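Local coordinates for denovo NTF2 (Synthetic construct, PDB 6W40), which is of unknown function but was designed de novo as an NTF2-like protein, in work on diverse pocket structures, at residues Ile16-Thr21 with Arg68-His73; Gly86-Ser91 with Glu99-Ile104. One frame throughout, in Å; residues are numbered along the deposited sequence.

Overall arrangement
Interaction 1 seats the helix 2-18, near its C-terminal end, on strand 67-72, and interaction 2 pairs strand 81-90 with strand 100-108. Their centres are about 9 Å apart because strands 67-72 and 81-90 are neighbours in one curved sheet. Two probable hydrogen bonds join the contacts, Arg68 N to Glu89 O at 2.7 Å and Arg71 N to Arg87 O, also at 2.7 Å. The apolar parts meet as well, with Ile70 CG1 lying 3.6 Å from Trp88 CZ3. In NTF2-like folds such a curved sheet and its helices enclose a pocket, and these contacts probably help to shape its wall.

Interaction 1: residues Ile16-Thr21 with Arg68-His73; sequences IKLFMT and RNIRIH
Leu18, near the C-terminal end of helix 2-18, packs its side chain against two isoleucines of strand 67-72, and this patch forms the apolar, buried part of the contact. Its CD2 reaches Ile70 CD1 at 3.7 Å and Ile72 CD1 at 3.8 Å, while its CB lies 3.5 Å from Ile72 CD1. The side chains of Leu18 and Ile72 cross at about a right angle, and the CD1 methyl of Ile72 touches both CB and CD2 of the leucine. In both isoleucines CG1 stands anti to the carbonyl carbon (chi1 -58° and -66°), and CD1 extends from it to the leucine. Leu82 of strand 81-90 also touches Leu18, and Met20 of the second subunit packs on Ile72.

The polar contacts gather on the Asn69 amide. Asn69 ND2 donates a weak hydrogen bond to Leu18 O, 3.5 Å long but fairly straight, with an N-H...O angle of 161°. On the other branch, Asn69 OD1 lies 3.1 Å from Lys17 O and 3.5 Å from Thr21 O, both acceptor pairs. Arg68 and Asn69 together face Glu89 in a classic beta bulge, and the CB of Asn69 points toward the helix end.

Chemically, the amide sits among the carbonyls with which the chain leaves the helix. Its NH2 group can satisfy one of them, but the acceptor-acceptor approach to Lys17 O is probably unfavourable as modelled, leaving the assignment of OD1 and ND2 open to doubt, so the contact probably rests more on the leucine-isoleucine packing than on this weak bond.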
loop_
_atom_site.group_PDB
_atom_site.type_symbol
_atom_site.label_atom_id
_atom_site.label_comp_id
_atom_site.label_asym_id
_atom_site.label_seq_id
_atom_site.Cartn_x
_atom_site.Cartn_y
_atom_site.Cartn_z
ATOM N N ILE A 16 -4.842 -2.176 -1.529
ATOM C CA ILE A 16 -5.688 -3.329 -1.236
ATOM C C ILE A 16 -4.841 -4.514 -0.794
ATOM O O ILE A 16 -5.167 -5.196 0.185
ATOM C CB ILE A 16 -6.567 -3.687 -2.449
ATOM C CG1 ILE A 16 -7.655 -2.632 -2.652
ATOM C CG2 ILE A 16 -7.186 -5.067 -2.267
ATOM C CD1 ILE A 16 -8.922 -3.160 -3.315
ATOM N N LYS A 17 -3.736 -4.769 -1.495
ATOM C CA LYS A 17 -2.916 -5.939 -1.200
ATOM C C LYS A 17 -2.095 -5.748 0.068
ATOM O O LYS A 17 -2.137 -6.588 0.974
ATOM C CB LYS A 17 -1.989 -6.244 -2.379
ATOM C CG LYS A 17 -2.666 -6.226 -3.731
ATOM C CD LYS A 17 -3.783 -7.242 -3.811
ATOM C CE LYS A 17 -3.236 -8.648 -3.805
ATOM N NZ LYS A 17 -2.172 -8.812 -4.830
ATOM N N LEU A 18 -1.345 -4.650 0.151
ATOM C CA LEU A 18 -0.301 -4.496 1.156
ATOM C C LEU A 18 -0.631 -3.454 2.220
ATOM O O LEU A 18 0.242 -3.110 3.022
ATOM C CB LEU A 18 1.022 -4.148 0.472
ATOM C CG LEU A 18 1.433 -5.094 -0.660
ATOM C CD1 LEU A 18 1.779 -4.312 -1.918
ATOM C CD2 LEU A 18 2.596 -5.981 -0.244
ATOM N N PHE A 19 -1.864 -2.948 2.251
ATOM C CA PHE A 19 -2.265 -1.974 3.262
ATOM C C PHE A 19 -3.604 -2.363 3.871
ATOM O O PHE A 19 -3.651 -2.891 4.987
ATOM C CB PHE A 19 -2.345 -0.569 2.657
ATOM C CG PHE A 19 -2.806 0.496 3.622
ATOM C CD1 PHE A 19 -3.411 1.648 3.150
ATOM C CD2 PHE A 19 -2.615 0.360 4.990
ATOM C CE1 PHE A 19 -3.835 2.632 4.019
ATOM C CE2 PHE A 19 -3.041 1.342 5.863
ATOM C CZ PHE A 19 -3.649 2.480 5.376
ATOM N N MET A 20 -4.693 -2.081 3.152
ATOM C CA MET A 20 -6.044 -2.409 3.591
ATOM C C MET A 20 -6.112 -3.851 4.071
ATOM O O MET A 20 -6.361 -4.763 3.274
ATOM C CB MET A 20 -7.040 -2.170 2.456
ATOM C CG MET A 20 -8.484 -2.456 2.815
ATOM S SD MET A 20 -9.521 -2.610 1.350
ATOM C CE MET A 20 -8.900 -1.242 0.376
ATOM N N THR A 21 -5.915 -4.044 5.383
ATOM C CA THR A 21 -5.628 -5.330 6.020
ATOM C C THR A 21 -4.909 -6.272 5.059
ATOM O O THR A 21 -3.965 -5.865 4.375
ATOM C CB THR A 21 -6.909 -5.971 6.581
ATOM O OG1 THR A 21 -6.627 -7.308 7.014
ATOM C CG2 THR A 21 -8.051 -5.986 5.558
ATOM N N ARG A 68 -1.504 -13.010 6.981
ATOM C CA ARG A 68 -2.434 -11.905 7.169
ATOM C C ARG A 68 -2.091 -10.716 6.281
ATOM O O ARG A 68 -2.968 -10.176 5.603
ATOM C CB ARG A 68 -2.457 -11.473 8.639
ATOM C CG ARG A 68 -3.127 -12.468 9.567
ATOM C CD ARG A 68 -3.142 -11.953 10.995
ATOM N NE ARG A 68 -3.922 -12.813 11.877
ATOM C CZ ARG A 68 -4.067 -12.608 13.181
ATOM N NH1 ARG A 68 -3.482 -11.568 13.758
ATOM N NH2 ARG A 68 -4.796 -13.442 13.909
ATOM N N ASN A 69 -0.827 -10.303 6.270
ATOM C CA ASN A 69 -0.359 -9.242 5.388
ATOM C C ASN A 69 1.131 -9.464 5.141
ATOM O O ASN A 69 1.671 -10.536 5.427
ATOM C CB ASN A 69 -0.663 -7.863 5.991
ATOM C CG ASN A 69 -0.659 -6.757 4.951
ATOM O OD1 ASN A 69 -0.762 -7.016 3.752
ATOM N ND2 ASN A 69 -0.537 -5.517 5.408
ATOM N N ILE A 70 1.800 -8.444 4.607
ATOM C CA ILE A 70 3.213 -8.519 4.253
ATOM C C ILE A 70 3.924 -7.343 4.909
ATOM O O ILE A 70 3.704 -6.187 4.526
ATOM C CB ILE A 70 3.427 -8.505 2.734
ATOM C CG1 ILE A 70 2.693 -9.675 2.082
ATOM C CG2 ILE A 70 4.913 -8.557 2.402
ATOM C CD1 ILE A 70 2.679 -9.619 0.579
ATOM N N ARG A 71 4.775 -7.633 5.892
ATOM C CA ARG A 71 5.618 -6.609 6.501
ATOM C C ARG A 71 6.636 -6.133 5.473
ATOM O O ARG A 71 7.607 -6.836 5.178
ATOM C CB ARG A 71 6.307 -7.158 7.746
ATOM C CG ARG A 71 7.272 -6.181 8.398
ATOM C CD ARG A 71 6.553 -4.932 8.880
ATOM N NE ARG A 71 5.593 -5.230 9.939
ATOM C CZ ARG A 71 5.888 -5.235 11.235
ATOM N NH1 ARG A 71 7.121 -4.958 11.639
ATOM N NH2 ARG A 71 4.950 -5.517 12.129
ATOM N N ILE A 72 6.419 -4.938 4.934
ATOM C CA ILE A 72 7.163 -4.465 3.774
ATOM C C ILE A 72 8.495 -3.875 4.214
ATOM O O ILE A 72 8.554 -3.073 5.154
ATOM C CB ILE A 72 6.336 -3.435 2.991
ATOM C CG1 ILE A 72 5.097 -4.103 2.395
ATOM C CG2 ILE A 72 7.177 -2.780 1.909
ATOM C CD1 ILE A 72 4.161 -3.143 1.718
ATOM N N HIS A 73 9.569 -4.269 3.528
ATOM C CA HIS A 73 10.895 -3.699 3.733
ATOM C C HIS A 73 11.257 -2.656 2.685
ATOM O O HIS A 73 11.821 -1.613 3.028
ATOM C CB HIS A 73 11.956 -4.805 3.733
ATOM C CG HIS A 73 11.762 -5.834 4.805
ATOM N ND1 HIS A 73 12.506 -6.992 4.865
ATOM C CD2 HIS A 73 10.911 -5.878 5.856
ATOM C CE1 HIS A 73 12.120 -7.707 5.908
ATOM N NE2 HIS A 73 11.153 -7.053 6.526
#

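Interaction 2: residues Gly86-Ser91 with Glu99-Ile104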
loop_
_atom_site.group_PDB
_atom_site.type_symbol
_atom_site.label_atom_id
_atom_site.label_comp_id
_atom_site.label_asym_id
_atom_site.label_seq_id
_atom_site.Cartn_x
_atom_site.Cartn_y
_atom_site.Cartn_z
ATOM N N GLY A 86 9.852 -8.083 1.455
ATOM C CA GLY A 86 9.301 -8.024 2.795
ATOM C C GLY A 86 9.381 -9.328 3.563
ATOM O O GLY A 86 10.237 -10.175 3.299
ATOM N N ARG A 87 8.470 -9.479 4.525
ATOM C CA ARG A 87 8.461 -10.609 5.442
ATOM C C ARG A 87 7.014 -10.901 5.813
ATOM O O ARG A 87 6.214 -9.973 5.972
ATOM C CB ARG A 87 9.299 -10.298 6.689
ATOM C CG ARG A 87 9.735 -11.499 7.514
ATOM C CD ARG A 87 10.868 -11.096 8.457
ATOM N NE ARG A 87 11.156 -12.109 9.470
ATOM C CZ ARG A 87 12.094 -13.044 9.354
ATOM N NH1 ARG A 87 12.837 -13.112 8.257
ATOM N NH2 ARG A 87 12.278 -13.921 10.331
ATOM N N TRP A 88 6.676 -12.183 5.938
ATOM C CA TRP A 88 5.287 -12.561 6.172
ATOM C C TRP A 88 4.787 -12.017 7.503
ATOM O O TRP A 88 5.511 -12.002 8.501
ATOM C CB TRP A 88 5.120 -14.083 6.152
ATOM C CG TRP A 88 5.189 -14.732 4.795
ATOM C CD1 TRP A 88 5.934 -15.821 4.451
ATOM C CD2 TRP A 88 4.477 -14.345 3.609
ATOM N NE1 TRP A 88 5.736 -16.135 3.130
ATOM C CE2 TRP A 88 4.847 -15.244 2.590
ATOM C CE3 TRP A 88 3.568 -13.326 3.311
ATOM C CZ2 TRP A 88 4.339 -15.155 1.296
ATOM C CZ3 TRP A 88 3.066 -13.240 2.025
ATOM C CH2 TRP A 88 3.453 -14.149 1.034
ATOM N N GLU A 89 3.536 -11.562 7.506
ATOM C CA GLU A 89 2.814 -11.231 8.733
ATOM C C GLU A 89 1.833 -12.372 8.974
ATOM O O GLU A 89 0.716 -12.379 8.456
ATOM C CB GLU A 89 2.106 -9.886 8.622
ATOM C CG GLU A 89 1.258 -9.536 9.837
ATOM C CD GLU A 89 0.404 -8.304 9.619
ATOM O OE1 GLU A 89 0.815 -7.426 8.831
ATOM O OE2 GLU A 89 -0.682 -8.217 10.231
ATOM N N THR A 90 2.263 -13.352 9.759
ATOM C CA THR A 90 1.480 -14.556 9.973
ATOM C C THR A 90 0.619 -14.430 11.227
ATOM O O THR A 90 0.780 -13.518 12.040
ATOM C CB THR A 90 2.394 -15.774 10.078
ATOM O OG1 THR A 90 3.181 -15.677 11.272
ATOM C CG2 THR A 90 3.321 -15.842 8.874
ATOM N N SER A 91 -0.310 -15.371 11.373
ATOM C CA SER A 91 -1.170 -15.438 12.545
ATOM C C SER A 91 -0.612 -16.346 13.633
ATOM O O SER A 91 -1.281 -16.549 14.652
ATOM C CB SER A 91 -2.572 -15.913 12.144
ATOM O OG SER A 91 -2.538 -17.224 11.612
ATOM N N GLU A 99 8.835 -16.027 6.879
ATOM C CA GLU A 99 9.908 -16.165 5.907
ATOM C C GLU A 99 9.969 -14.948 4.991
ATOM O O GLU A 99 8.961 -14.281 4.737
ATOM C CB GLU A 99 9.728 -17.440 5.083
ATOM C CG GLU A 99 9.918 -18.718 5.888
ATOM C CD GLU A 99 9.450 -19.949 5.142
ATOM O OE1 GLU A 99 8.817 -19.791 4.079
ATOM O OE2 GLU A 99 9.714 -21.074 5.620
ATOM N N ASP A 100 11.174 -14.653 4.509
ATOM C CA ASP A 100 11.363 -13.544 3.585
ATOM C C ASP A 100 10.713 -13.858 2.244
ATOM O O ASP A 100 10.765 -14.992 1.759
ATOM C CB ASP A 100 12.851 -13.256 3.393
ATOM C CG ASP A 100 13.522 -12.772 4.665
ATOM O OD1 ASP A 100 12.880 -12.814 5.736
ATOM O OD2 ASP A 100 14.693 -12.343 4.591
ATOM N N VAL A 101 10.101 -12.842 1.641
ATOM C CA VAL A 101 9.330 -13.013 0.416
ATOM C C VAL A 101 9.554 -11.806 -0.485
ATOM O O VAL A 101 9.649 -10.668 -0.012
ATOM C CB VAL A 101 7.827 -13.210 0.721
ATOM C CG1 VAL A 101 7.269 -12.018 1.489
ATOM C CG2 VAL A 101 7.038 -13.454 -0.559
ATOM N N GLU A 102 9.668 -12.064 -1.785
ATOM C CA GLU A 102 9.692 -11.024 -2.802
ATOM C C GLU A 102 8.475 -11.207 -3.695
ATOM O O GLU A 102 8.185 -12.326 -4.130
ATOM C CB GLU A 102 10.977 -11.078 -3.632
ATOM C CG GLU A 102 11.040 -10.029 -4.732
ATOM C CD GLU A 102 12.322 -10.099 -5.540
ATOM O OE1 GLU A 102 13.257 -10.811 -5.118
ATOM O OE2 GLU A 102 12.392 -9.442 -6.599
ATOM N N LEU A 103 7.759 -10.117 -3.959
ATOM C CA LEU A 103 6.547 -10.172 -4.764
ATOM C C LEU A 103 6.659 -9.194 -5.922
ATOM O O LEU A 103 7.063 -8.043 -5.732
ATOM C CB LEU A 103 5.305 -9.861 -3.925
ATOM C CG LEU A 103 5.086 -10.779 -2.722
ATOM C CD1 LEU A 103 5.644 -10.147 -1.454
ATOM C CD2 LEU A 103 3.615 -11.125 -2.567
ATOM N N ILE A 104 6.300 -9.658 -7.114
ATOM C CA ILE A 104 6.307 -8.842 -8.321
ATOM C C ILE A 104 4.911 -8.885 -8.921
ATOM O O ILE A 104 4.414 -9.962 -9.275
ATOM C CB ILE A 104 7.361 -9.322 -9.329
ATOM C CG1 ILE A 104 8.757 -9.183 -8.723
ATOM C CG2 ILE A 104 7.252 -8.537 -10.630
ATOM C CD1 ILE A 104 9.818 -9.943 -9.466
#
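Trp88 and Val101 meet at about a right angle, the valine sitting over one face of the indole. Val101 CG1 stands 4.1 Å from the centroid of the six-membered ring and only 5° off its normal, a CH-pi contact over the centre. The second methyl is shifted along the ring: Val101 CG2 lies 3.7 Å from Trp88 CZ2. The five-membered part of the ring comes near the Glu99 backbone, with Trp88 CD1 3.4 Å from Glu99 O. An alanine in place of Trp88 would probably open a gap beneath Val101 and leave Ile70 and Trp65, which also touch the indole, without that packing partner.

The backbone beneath is the antiparallel beta hairpin of strands 81-90 and 100-108, part of the curved NTF2-like sheet. Gly86 and Val101 form a hydrogen-bonded pair, with Gly86 N to Val101 O at 3.0 Å and Val101 N to Gly86 O at 3.1 Å. The short strand segments meet at 110°, well away from strictly antiparallel, and beyond this pair the link is weaker: Trp88 N gives only a weak hydrogen bond to Glu99 O, at 3.3 Å.

On the other face of the sheet, the non-hydrogen-bonded pair Arg87 and Asp100 sets a guanidinium against a carboxylate, their planes 75° apart. The arginine chain is extended from CG to NE, and Asp100 OD1 comes to the guanidinium edge near its plane. The salt bridge is modelled at 2.5 Å from Arg87 NH1 to Asp100 OD1, but its hydrogen bond is weak and bent, and so short a distance is doubtful in detail. Glu99 sends its carboxylate elsewhere, its OE1 bonding Trp65 NE1 of helix 51-65.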